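PDB 4P26: P domain of VPI from Norovirus Hu/GI.7/TCH-060/USA/2003, which forms the protruding, dimeric part of the norovirus capsid protein and binds glycans of the histo-blood group type, as probably used for attachment to host cells. Local coordinates for residues Trp108-Phe113 / Gly156-Val161; Ile103-Trp108 / Pro172-Ser177; Arg5-Pro10 / Val231-Pro236. One frame throughout, in Å; residues are numbered along the deposited sequence.

Interaction 1 of 3, residues Trp108-Phe113 / Gly156-Val161; sequences WHVSTF and GTLAWV. With A2G (2-acetamido-2-deoxy-alpha-D-galactopyranose), chain E.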
loop_
_atom_site.group_PDB
_atom_site.type_symbol
_atom_site.label_atom_id
_atom_site.label_comp_id
_atom_site.label_asym_id
_atom_site.label_seq_id
_atom_site.Cartn_x
_atom_site.Cartn_y
_atom_site.Cartn_z
ATOM N N TRP A 108 -16.246 11.692 -4.603
ATOM C CA TRP A 108 -14.994 10.972 -4.804
ATOM C C TRP A 108 -14.595 11.092 -6.256
ATOM O O TRP A 108 -15.443 11.184 -7.145
ATOM C CB TRP A 108 -15.117 9.483 -4.470
ATOM C CG TRP A 108 -15.381 9.164 -3.038
ATOM C CD1 TRP A 108 -15.304 10.014 -1.975
ATOM C CD2 TRP A 108 -15.790 7.893 -2.513
ATOM N NE1 TRP A 108 -15.629 9.345 -0.813
ATOM C CE2 TRP A 108 -15.939 8.045 -1.119
ATOM C CE3 TRP A 108 -16.047 6.642 -3.089
ATOM C CZ2 TRP A 108 -16.324 6.993 -0.289
ATOM C CZ3 TRP A 108 -16.437 5.593 -2.263
ATOM C CH2 TRP A 108 -16.569 5.779 -0.875
ATOM N N HIS A 109 -13.292 11.074 -6.491
ATOM C CA HIS A 109 -12.777 11.023 -7.844
ATOM C C HIS A 109 -11.802 9.858 -7.905
ATOM O O HIS A 109 -10.741 9.885 -7.281
ATOM C CB HIS A 109 -12.163 12.372 -8.213
ATOM C CG HIS A 109 -13.113 13.509 -8.011
ATOM N ND1 HIS A 109 -14.079 13.843 -8.937
ATOM C CD2 HIS A 109 -13.304 14.337 -6.955
ATOM C CE1 HIS A 109 -14.794 14.856 -8.482
ATOM N NE2 HIS A 109 -14.346 15.172 -7.279
ATOM N N VAL A 110 -12.213 8.815 -8.628
ATOM C CA VAL A 110 -11.541 7.520 -8.606
ATOM C C VAL A 110 -10.922 7.230 -9.971
ATOM O O VAL A 110 -11.624 7.222 -10.983
ATOM C CB VAL A 110 -12.544 6.385 -8.249
ATOM C CG1 VAL A 110 -11.813 5.070 -8.023
ATOM C CG2 VAL A 110 -13.355 6.757 -7.005
ATOM N N SER A 111 -9.610 7.006 -9.997
ATOM C CA SER A 111 -8.904 6.758 -11.248
ATOM C C SER A 111 -8.832 5.263 -11.525
ATOM O O SER A 111 -8.193 4.520 -10.773
ATOM C CB SER A 111 -7.493 7.357 -11.196
ATOM O OG SER A 111 -6.865 7.307 -12.471
ATOM N N THR A 112 -9.479 4.828 -12.608
ATOM C CA THR A 112 -9.595 3.405 -12.927
ATOM C C THR A 112 -9.014 3.050 -14.302
ATOM O O THR A 112 -8.875 3.914 -15.172
ATOM C CB THR A 112 -11.085 2.915 -12.855
ATOM O OG1 THR A 112 -11.878 3.579 -13.852
ATOM C CG2 THR A 112 -11.680 3.193 -11.479
ATOM N N PHE A 113 -8.669 1.780 -14.490
ATOM C CA PHE A 113 -8.307 1.287 -15.821
ATOM C C PHE A 113 -9.106 0.036 -16.147
ATOM O O PHE A 113 -9.594 -0.649 -15.248
ATOM C CB PHE A 113 -6.793 1.032 -15.955
ATOM C CG PHE A 113 -6.290 -0.157 -15.171
ATOM C CD1 PHE A 113 -6.110 -0.075 -13.795
ATOM C CD2 PHE A 113 -5.979 -1.347 -15.810
ATOM C CE1 PHE A 113 -5.641 -1.165 -13.072
ATOM C CE2 PHE A 113 -5.508 -2.442 -15.095
ATOM C CZ PHE A 113 -5.338 -2.350 -13.726
ATOM N N GLY A 156 -9.623 0.530 -9.814
ATOM C CA GLY A 156 -9.026 1.818 -9.539
ATOM C C GLY A 156 -8.834 2.219 -8.092
ATOM O O GLY A 156 -9.148 1.461 -7.167
ATOM N N THR A 157 -8.316 3.429 -7.914
ATOM C CA THR A 157 -7.933 3.941 -6.603
ATOM C C THR A 157 -8.475 5.350 -6.413
ATOM O O THR A 157 -8.466 6.160 -7.349
ATOM C CB THR A 157 -6.386 3.977 -6.448
ATOM O OG1 THR A 157 -5.834 2.674 -6.693
ATOM C CG2 THR A 157 -5.988 4.432 -5.050
ATOM N N LEU A 158 -8.949 5.637 -5.204
ATOM C CA LEU A 158 -9.368 6.982 -4.847
ATOM C C LEU A 158 -8.204 7.955 -5.068
ATOM O O LEU A 158 -7.135 7.806 -4.471
ATOM C CB LEU A 158 -9.833 7.024 -3.382
ATOM C CG LEU A 158 -10.397 8.360 -2.885
ATOM C CD1 LEU A 158 -11.719 8.698 -3.594
ATOM C CD2 LEU A 158 -10.582 8.348 -1.371
ATOM N N ALA A 159 -8.417 8.943 -5.933
ATOM C CA ALA A 159 -7.365 9.895 -6.282
ATOM C C ALA A 159 -7.463 11.172 -5.457
ATOM O O ALA A 159 -6.452 11.683 -4.965
ATOM C CB ALA A 159 -7.414 10.220 -7.774
ATOM N N TRP A 160 -8.679 11.694 -5.324
ATOM C CA TRP A 160 -8.921 12.890 -4.524
ATOM C C TRP A 160 -10.398 13.039 -4.176
ATOM O O TRP A 160 -11.250 12.365 -4.764
ATOM C CB TRP A 160 -8.401 14.148 -5.234
ATOM C CG TRP A 160 -8.957 14.410 -6.627
ATOM C CD1 TRP A 160 -8.630 13.749 -7.783
ATOM C CD2 TRP A 160 -9.888 15.437 -7.006
ATOM N NE1 TRP A 160 -9.312 14.291 -8.853
ATOM C CE2 TRP A 160 -10.089 15.328 -8.403
ATOM C CE3 TRP A 160 -10.575 16.432 -6.300
ATOM C CZ2 TRP A 160 -10.948 16.174 -9.103
ATOM C CZ3 TRP A 160 -11.429 17.277 -7.000
ATOM C CH2 TRP A 160 -11.606 17.140 -8.389
ATOM N N VAL A 161 -10.696 13.909 -3.213
ATOM C CA VAL A 161 -12.080 14.136 -2.795
ATOM C C VAL A 161 -12.421 15.626 -2.792
ATOM O O VAL A 161 -11.535 16.480 -2.713
ATOM C CB VAL A 161 -12.373 13.540 -1.400
ATOM C CG1 VAL A 161 -12.093 12.030 -1.391
ATOM C CG2 VAL A 161 -11.544 14.247 -0.334
HETATM O O5 A2G E . -17.437 21.014 -7.477
HETATM C C1 A2G E . -17.110 20.376 -8.720
HETATM C C2 A2G E . -16.451 19.035 -8.445
HETATM N N2 A2G E . -16.123 18.378 -9.718
HETATM C C3 A2G E . -17.403 18.155 -7.650
HETATM O O3 A2G E . -16.733 16.943 -7.274
HETATM C C4 A2G E . -17.853 18.895 -6.401
HETATM O O4 A2G E . -16.730 19.090 -5.529
HETATM C C5 A2G E . -18.434 20.244 -6.792
HETATM C C6 A2G E . -18.880 20.990 -5.533
HETATM O O6 A2G E . -19.217 22.338 -5.873
HETATM C C7 A2G E . -14.919 18.505 -10.294
HETATM O O7 A2G E . -14.605 17.972 -11.357
HETATM C C8 A2G E . -13.925 19.380 -9.527
#
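H109 and W160 lay their rings face to face, the imidazole over the six-membered ring of the indole with centroids 3.7 Å apart and planes 16° from parallel. The CB of H109 sits over the five-membered ring in a CH-pi contact, 3.6 Å from its centroid. W160 has CG between its backbone N and carbonyl carbon (chi1 57°), which brings the indole under the histidine. Both rings then offer an edge to the sugar: NE2 of H109 is 3.0 Å from O3 of A2G, and CH2 of W160 is 3.4 Å from its acetamido methyl C8. ND1 and NE2 of H109 are hydrogen-bonded to D128 and S162, which fix the rotation of the ring. Beneath lies a classic beta bulge: A159 and W160 both face H109, whose O accepts a bond from A159 N at 2.8 Å and a weak one from W160 N. Beyond it, S111 and T157 exchange a pair of backbone bonds. On the other face, L158 CD1 packs 3.6 Å from W108 CB, and V161 CG1 lies against W108 CD1. The two antiparallel strands are neighbours inside their sheet, with strand 124-129 flanking 107-114 and strand 65-72 flanking 153-162.

Interaction 2 of 3, residues Ile103-Trp108 / Pro172-Ser177; sequences IGACDW and PWKIPS. With A2G (2-acetamido-2-deoxy-alpha-D-galactopyranose), chain E.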
loop_
_atom_site.group_PDB
_atom_site.type_symbol
_atom_site.label_atom_id
_atom_site.label_comp_id
_atom_site.label_asym_id
_atom_site.label_seq_id
_atom_site.Cartn_x
_atom_site.Cartn_y
_atom_site.Cartn_z
ATOM N N ILE A 103 -14.350 7.540 3.227
ATOM C CA ILE A 103 -14.372 8.989 3.431
ATOM C C ILE A 103 -15.780 9.504 3.154
ATOM O O ILE A 103 -16.195 9.637 1.997
ATOM C CB ILE A 103 -13.358 9.714 2.516
ATOM C CG1 ILE A 103 -12.019 8.970 2.504
ATOM C CG2 ILE A 103 -13.175 11.159 2.955
ATOM C CD1 ILE A 103 -11.359 8.863 3.865
ATOM N N GLY A 104 -16.523 9.799 4.216
ATOM C CA GLY A 104 -17.940 10.066 4.061
ATOM C C GLY A 104 -18.299 11.483 3.674
ATOM O O GLY A 104 -17.504 12.407 3.852
ATOM N N ALA A 105 -19.498 11.633 3.119
ATOM C CA ALA A 105 -20.127 12.935 2.902
ATOM C C ALA A 105 -19.337 13.855 1.977
ATOM O O ALA A 105 -19.147 15.029 2.282
ATOM C CB ALA A 105 -20.411 13.631 4.242
ATOM N N CYS A 106 -18.890 13.318 0.847
ATOM C CA CYS A 106 -18.164 14.105 -0.142
ATOM C C CYS A 106 -18.210 13.419 -1.507
ATOM O O CYS A 106 -18.578 12.248 -1.607
ATOM C CB CYS A 106 -16.705 14.297 0.296
ATOM S SG CYS A 106 -15.800 12.751 0.585
ATOM N N ASP A 107 -17.835 14.155 -2.552
ATOM C CA ASP A 107 -17.620 13.560 -3.873
ATOM C C ASP A 107 -16.284 12.828 -3.912
ATOM O O ASP A 107 -15.306 13.276 -3.312
ATOM C CB ASP A 107 -17.646 14.634 -4.961
ATOM C CG ASP A 107 -19.053 15.011 -5.385
ATOM O OD1 ASP A 107 -20.016 14.772 -4.617
ATOM O OD2 ASP A 107 -19.192 15.567 -6.494
ATOM N N TRP A 108 -16.246 11.692 -4.603
ATOM C CA TRP A 108 -14.994 10.972 -4.804
ATOM C C TRP A 108 -14.595 11.092 -6.256
ATOM O O TRP A 108 -15.443 11.184 -7.145
ATOM C CB TRP A 108 -15.117 9.483 -4.470
ATOM C CG TRP A 108 -15.381 9.164 -3.038
ATOM C CD1 TRP A 108 -15.304 10.014 -1.975
ATOM C CD2 TRP A 108 -15.790 7.893 -2.513
ATOM N NE1 TRP A 108 -15.629 9.345 -0.813
ATOM C CE2 TRP A 108 -15.939 8.045 -1.119
ATOM C CE3 TRP A 108 -16.047 6.642 -3.089
ATOM C CZ2 TRP A 108 -16.324 6.993 -0.289
ATOM C CZ3 TRP A 108 -16.437 5.593 -2.263
ATOM C CH2 TRP A 108 -16.569 5.779 -0.875
ATOM N N PRO A 172 -13.102 14.703 6.534
ATOM C CA PRO A 172 -12.614 13.324 6.386
ATOM C C PRO A 172 -12.815 12.478 7.648
ATOM O O PRO A 172 -12.438 11.306 7.651
ATOM C CB PRO A 172 -11.114 13.513 6.109
ATOM C CG PRO A 172 -10.773 14.788 6.785
ATOM C CD PRO A 172 -11.994 15.671 6.630
ATOM N N TRP A 173 -13.396 13.060 8.695
ATOM C CA TRP A 173 -13.643 12.342 9.943
ATOM C C TRP A 173 -14.980 11.602 9.913
ATOM O O TRP A 173 -15.301 10.840 10.833
ATOM C CB TRP A 173 -13.579 13.305 11.138
ATOM C CG TRP A 173 -12.224 13.922 11.306
ATOM C CD1 TRP A 173 -11.687 14.929 10.560
ATOM C CD2 TRP A 173 -11.232 13.573 12.282
ATOM N NE1 TRP A 173 -10.422 15.224 11.004
ATOM C CE2 TRP A 173 -10.120 14.410 12.063
ATOM C CE3 TRP A 173 -11.178 12.637 13.322
ATOM C CZ2 TRP A 173 -8.960 14.334 12.839
ATOM C CZ3 TRP A 173 -10.029 12.564 14.092
ATOM C CH2 TRP A 173 -8.937 13.408 13.846
ATOM N N LYS A 174 -15.744 11.826 8.847
ATOM C CA LYS A 174 -17.031 11.159 8.656
ATOM C C LYS A 174 -16.912 9.900 7.794
ATOM O O LYS A 174 -15.932 9.727 7.064
ATOM C CB LYS A 174 -18.042 12.119 8.023
ATOM C CG LYS A 174 -18.449 13.284 8.916
ATOM C CD LYS A 174 -19.579 14.048 8.267
ATOM C CE LYS A 174 -19.872 15.343 8.988
ATOM N NZ LYS A 174 -20.615 16.257 8.084
ATOM N N ILE A 175 -17.906 9.022 7.888
ATOM C CA ILE A 175 -17.957 7.816 7.068
ATOM C C ILE A 175 -19.187 7.872 6.155
ATOM O O ILE A 175 -20.088 8.681 6.379
ATOM C CB ILE A 175 -17.978 6.530 7.936
ATOM C CG1 ILE A 175 -19.155 6.541 8.918
ATOM C CG2 ILE A 175 -16.660 6.355 8.665
ATOM C CD1 ILE A 175 -19.543 5.152 9.401
ATOM N N PRO A 176 -19.210 7.049 5.096
ATOM C CA PRO A 176 -20.361 7.098 4.189
ATOM C C PRO A 176 -21.606 6.478 4.812
ATOM O O PRO A 176 -21.506 5.842 5.866
ATOM C CB PRO A 176 -19.914 6.228 3.008
ATOM C CG PRO A 176 -18.422 6.135 3.118
ATOM C CD PRO A 176 -18.138 6.181 4.577
ATOM N N SER A 177 -22.752 6.680 4.163
ATOM C CA SER A 177 -23.949 5.883 4.420
ATOM C C SER A 177 -23.997 4.790 3.370
ATOM O O SER A 177 -24.261 5.058 2.211
ATOM C CB SER A 177 -25.219 6.736 4.333
ATOM O OG SER A 177 -25.240 7.737 5.336
HETATM O O5 A2G E . -17.437 21.014 -7.477
HETATM C C1 A2G E . -17.110 20.376 -8.720
HETATM C C2 A2G E . -16.451 19.035 -8.445
HETATM N N2 A2G E . -16.123 18.378 -9.718
HETATM C C3 A2G E . -17.403 18.155 -7.650
HETATM O O3 A2G E . -16.733 16.943 -7.274
HETATM C C4 A2G E . -17.853 18.895 -6.401
HETATM O O4 A2G E . -16.730 19.090 -5.529
HETATM C C5 A2G E . -18.434 20.244 -6.792
HETATM C C6 A2G E . -18.880 20.990 -5.533
HETATM O O6 A2G E . -19.217 22.338 -5.873
HETATM C C7 A2G E . -14.919 18.505 -10.294
HETATM O O7 A2G E . -14.605 17.972 -11.357
HETATM C C8 A2G E . -13.925 19.380 -9.527
#
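G104 runs against the backbone of K174-P176, its CA only 3.3 Å from the carbonyl carbon of I175, so the two backbones meet directly. One backbone hydrogen bond joins the two segments: G104 N donates to K174 O at 2.9 Å, coming from above the carbonyl plane (57° out of it). The CA of G104 adds a CH...O contact to I175 O. Within 103-108, the indole NE1 of W108 donates to I103 O at 2.9 Å, with the oxygen almost in the ring plane; Q131 also donates to that oxygen through its NE2.

The apolar contacts are looser. P176 brings its CG to the edge of the indole, 4.1 Å from W108 CZ2, the two side chains crossing at about a right angle. CG2 of I103 touches P172 loosely, 4.1 Å from its CA, and the extended K174 chain passes A105 CB with its CD at 4.1 Å.

In these segments D107 holds the sugar, its OD2 accepting a bond from O3 of A2G at 2.9 Å; S162 OG and P163 O add further bonds. K130 makes a long, weak ion pair with OD2 of D107. The chemistry is thus divided: backbone polarity and proline packing join the 172-177 loop to the turn ahead of strand 107-114, while the carboxylate of D107 serves as an acceptor for the glycan, its charge perhaps moderated slightly by K130.

Interaction 3 of 3, residues Arg5-Pro10 / Val231-Pro236; sequences RQLTVP and VEQQAP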
loop_
_atom_site.group_PDB
_atom_site.type_symbol
_atom_site.label_atom_id
_atom_site.label_comp_id
_atom_site.label_asym_id
_atom_site.label_seq_id
_atom_site.Cartn_x
_atom_site.Cartn_y
_atom_site.Cartn_z
ATOM N N ARG A 5 0.749 -17.703 21.461
ATOM C CA ARG A 5 1.441 -16.635 20.726
ATOM C C ARG A 5 1.441 -15.334 21.531
ATOM O O ARG A 5 0.452 -14.992 22.177
ATOM C CB ARG A 5 0.905 -16.506 19.328
ATOM C CG ARG A 5 1.159 -17.770 18.537
ATOM C CD ARG A 5 0.798 -17.585 17.089
ATOM N NE ARG A 5 -0.646 -17.583 16.899
ATOM C CZ ARG A 5 -1.382 -18.685 16.821
ATOM N NH1 ARG A 5 -0.806 -19.878 16.921
ATOM N NH2 ARG A 5 -2.694 -18.595 16.643
ATOM N N GLN A 6 2.575 -14.643 21.519
ATOM C CA GLN A 6 2.742 -13.407 22.274
ATOM C C GLN A 6 2.486 -12.194 21.396
ATOM O O GLN A 6 3.048 -12.084 20.308
ATOM C CB GLN A 6 4.159 -13.335 22.842
ATOM C CG GLN A 6 4.402 -14.292 23.981
ATOM C CD GLN A 6 3.853 -13.762 25.284
ATOM O OE1 GLN A 6 3.127 -14.457 25.996
ATOM N NE2 GLN A 6 4.198 -12.517 25.604
ATOM N N LEU A 7 1.641 -11.281 21.867
ATOM C CA LEU A 7 1.343 -10.072 21.112
ATOM C C LEU A 7 2.591 -9.211 20.933
ATOM O O LEU A 7 3.329 -8.953 21.888
ATOM C CB LEU A 7 0.251 -9.251 21.808
ATOM C CG LEU A 7 -0.124 -7.933 21.120
ATOM C CD1 LEU A 7 -0.934 -8.199 19.856
ATOM C CD2 LEU A 7 -0.873 -6.994 22.068
ATOM N N THR A 8 2.830 -8.786 19.702
ATOM C CA THR A 8 3.824 -7.762 19.420
ATOM C C THR A 8 3.173 -6.709 18.535
ATOM O O THR A 8 2.059 -6.903 18.054
ATOM C CB THR A 8 5.068 -8.329 18.695
ATOM O OG1 THR A 8 4.675 -8.935 17.457
ATOM C CG2 THR A 8 5.789 -9.358 19.564
ATOM N N VAL A 9 3.860 -5.588 18.342
ATOM C CA VAL A 9 3.467 -4.606 17.341
ATOM C C VAL A 9 4.672 -4.393 16.416
ATOM O O VAL A 9 5.803 -4.693 16.808
ATOM C CB VAL A 9 2.987 -3.286 17.990
ATOM C CG1 VAL A 9 1.688 -3.521 18.759
ATOM C CG2 VAL A 9 4.051 -2.727 18.906
ATOM N N PRO A 10 4.434 -3.921 15.178
ATOM C CA PRO A 10 5.517 -3.826 14.186
ATOM C C PRO A 10 6.729 -3.032 14.651
ATOM O O PRO A 10 6.583 -1.918 15.156
ATOM C CB PRO A 10 4.855 -3.087 13.018
ATOM C CG PRO A 10 3.422 -3.438 13.116
ATOM C CD PRO A 10 3.126 -3.568 14.592
ATOM N N VAL A 231 -3.555 -9.554 11.999
ATOM C CA VAL A 231 -4.138 -10.634 11.194
ATOM C C VAL A 231 -3.198 -11.835 11.087
ATOM O O VAL A 231 -3.614 -12.999 11.191
ATOM C CB VAL A 231 -4.504 -10.135 9.774
ATOM C CG1 VAL A 231 -4.849 -11.302 8.843
ATOM C CG2 VAL A 231 -5.660 -9.143 9.848
ATOM N N GLU A 232 -1.920 -11.541 10.889
ATOM C CA GLU A 232 -0.912 -12.576 10.716
ATOM C C GLU A 232 -0.667 -13.322 11.992
ATOM O O GLU A 232 -0.489 -14.533 12.003
ATOM C CB GLU A 232 0.413 -11.941 10.380
ATOM C CG GLU A 232 0.591 -11.552 8.973
ATOM C CD GLU A 232 2.033 -11.248 8.732
ATOM O OE1 GLU A 232 2.825 -12.204 8.654
ATOM O OE2 GLU A 232 2.384 -10.056 8.691
ATOM N N GLN A 233 -0.607 -12.564 13.072
ATOM C CA GLN A 233 -0.105 -13.094 14.316
ATOM C C GLN A 233 -1.171 -13.923 15.037
ATOM O O GLN A 233 -0.841 -14.915 15.684
ATOM C CB GLN A 233 0.443 -11.942 15.163
ATOM C CG GLN A 233 1.049 -12.328 16.484
ATOM C CD GLN A 233 1.783 -11.170 17.139
ATOM O OE1 GLN A 233 1.219 -10.101 17.354
ATOM N NE2 GLN A 233 3.056 -11.381 17.447
ATOM N N GLN A 234 -2.442 -13.546 14.886
ATOM C CA GLN A 234 -3.547 -14.269 15.525
ATOM C C GLN A 234 -3.265 -14.513 17.008
ATOM O O GLN A 234 -3.374 -15.636 17.495
ATOM C CB GLN A 234 -3.798 -15.599 14.808
ATOM C CG GLN A 234 -4.223 -15.443 13.379
ATOM C CD GLN A 234 -5.629 -14.980 13.287
ATOM O OE1 GLN A 234 -6.540 -15.680 13.708
ATOM N NE2 GLN A 234 -5.830 -13.787 12.748
ATOM N N ALA A 235 -2.888 -13.462 17.723
ATOM C CA ALA A 235 -2.478 -13.613 19.115
ATOM C C ALA A 235 -3.639 -13.481 20.098
ATOM O O ALA A 235 -4.548 -12.676 19.895
ATOM C CB ALA A 235 -1.386 -12.613 19.450
ATOM N N PRO A 236 -3.608 -14.287 21.169
ATOM C CA PRO A 236 -4.594 -14.211 22.248
ATOM C C PRO A 236 -4.420 -12.926 23.040
ATOM O O PRO A 236 -3.292 -12.509 23.305
ATOM C CB PRO A 236 -4.246 -15.414 23.127
ATOM C CG PRO A 236 -2.802 -15.667 22.860
ATOM C CD PRO A 236 -2.619 -15.352 21.402
HETATM O O HOH W 1 -0.798 -13.301 23.902
#
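Q233 reaches across to T8 and uses both ends of its amide there. OE1 accepts from T8 N at 3.1 Å in an almost straight bond (178° at the hydrogen), though the N-H approaches well to one side of the C=O direction. NE2 donates to T8 OG1 at 2.9 Å, with the hydroxyl tilted 25° from the amide plane. The glutamine gets there by stretching out: CG is anti to the backbone N (chi1 -178°) and the chain stays extended beyond it. The two bonds together fix the rotation of the amide. T8 OG1 is also hydrogen-bonded to NE2 of H229 on the same helix, which places the hydroxyl between helix residues one turn apart.

R5 makes the second polar patch. Its NE donates to Q233 O at 2.9 Å and its NH2 to Q234 O at 3.2 Å; NE has a further, weak bond to Q234 O. Both carbonyls lie near the edge of the guanidinium, and a bend of the arginine chain at chi3 turns the group onto them. A water bridges the backbones farther along, donating to R5 O and P236 O.

Packing is modest by comparison. P236 sets its CD 3.2 Å from R5 O, while A235 CB rests against the backbone of R5 and L7 and against L7 CB. L7 itself continues inward to F287 and W290 of strand 284-291, and E232 on the helix bonds N11 N of the second subunit. R5 thus hydrogen-bonds the carbonyls of Q233, at the end of helix 224-233, and of Q234, which follows it with positive phi; the contact joins the N-terminal chain to the end of that helix.

Interactions 1 and 2 are neighbours, their centres 14 Å apart, and share W108 and strand 107-114. They touch where V161 packs on D107 and C106, and together they bring H109, W160 and D107 to one A2G, so the sheet and the turn leading into it build a single glycan site. Interaction 3 lies on the opposite side of the chain's centre, about 33 Å from interaction 1 and 31 Å from interaction 2, centre to centre. Along the chain the contacts are nested: 1 within the loop closed by 2, and both within that closed by 3. Interactions 1 and 3 both touch the second subunit, so the dimer interface extends to both regions.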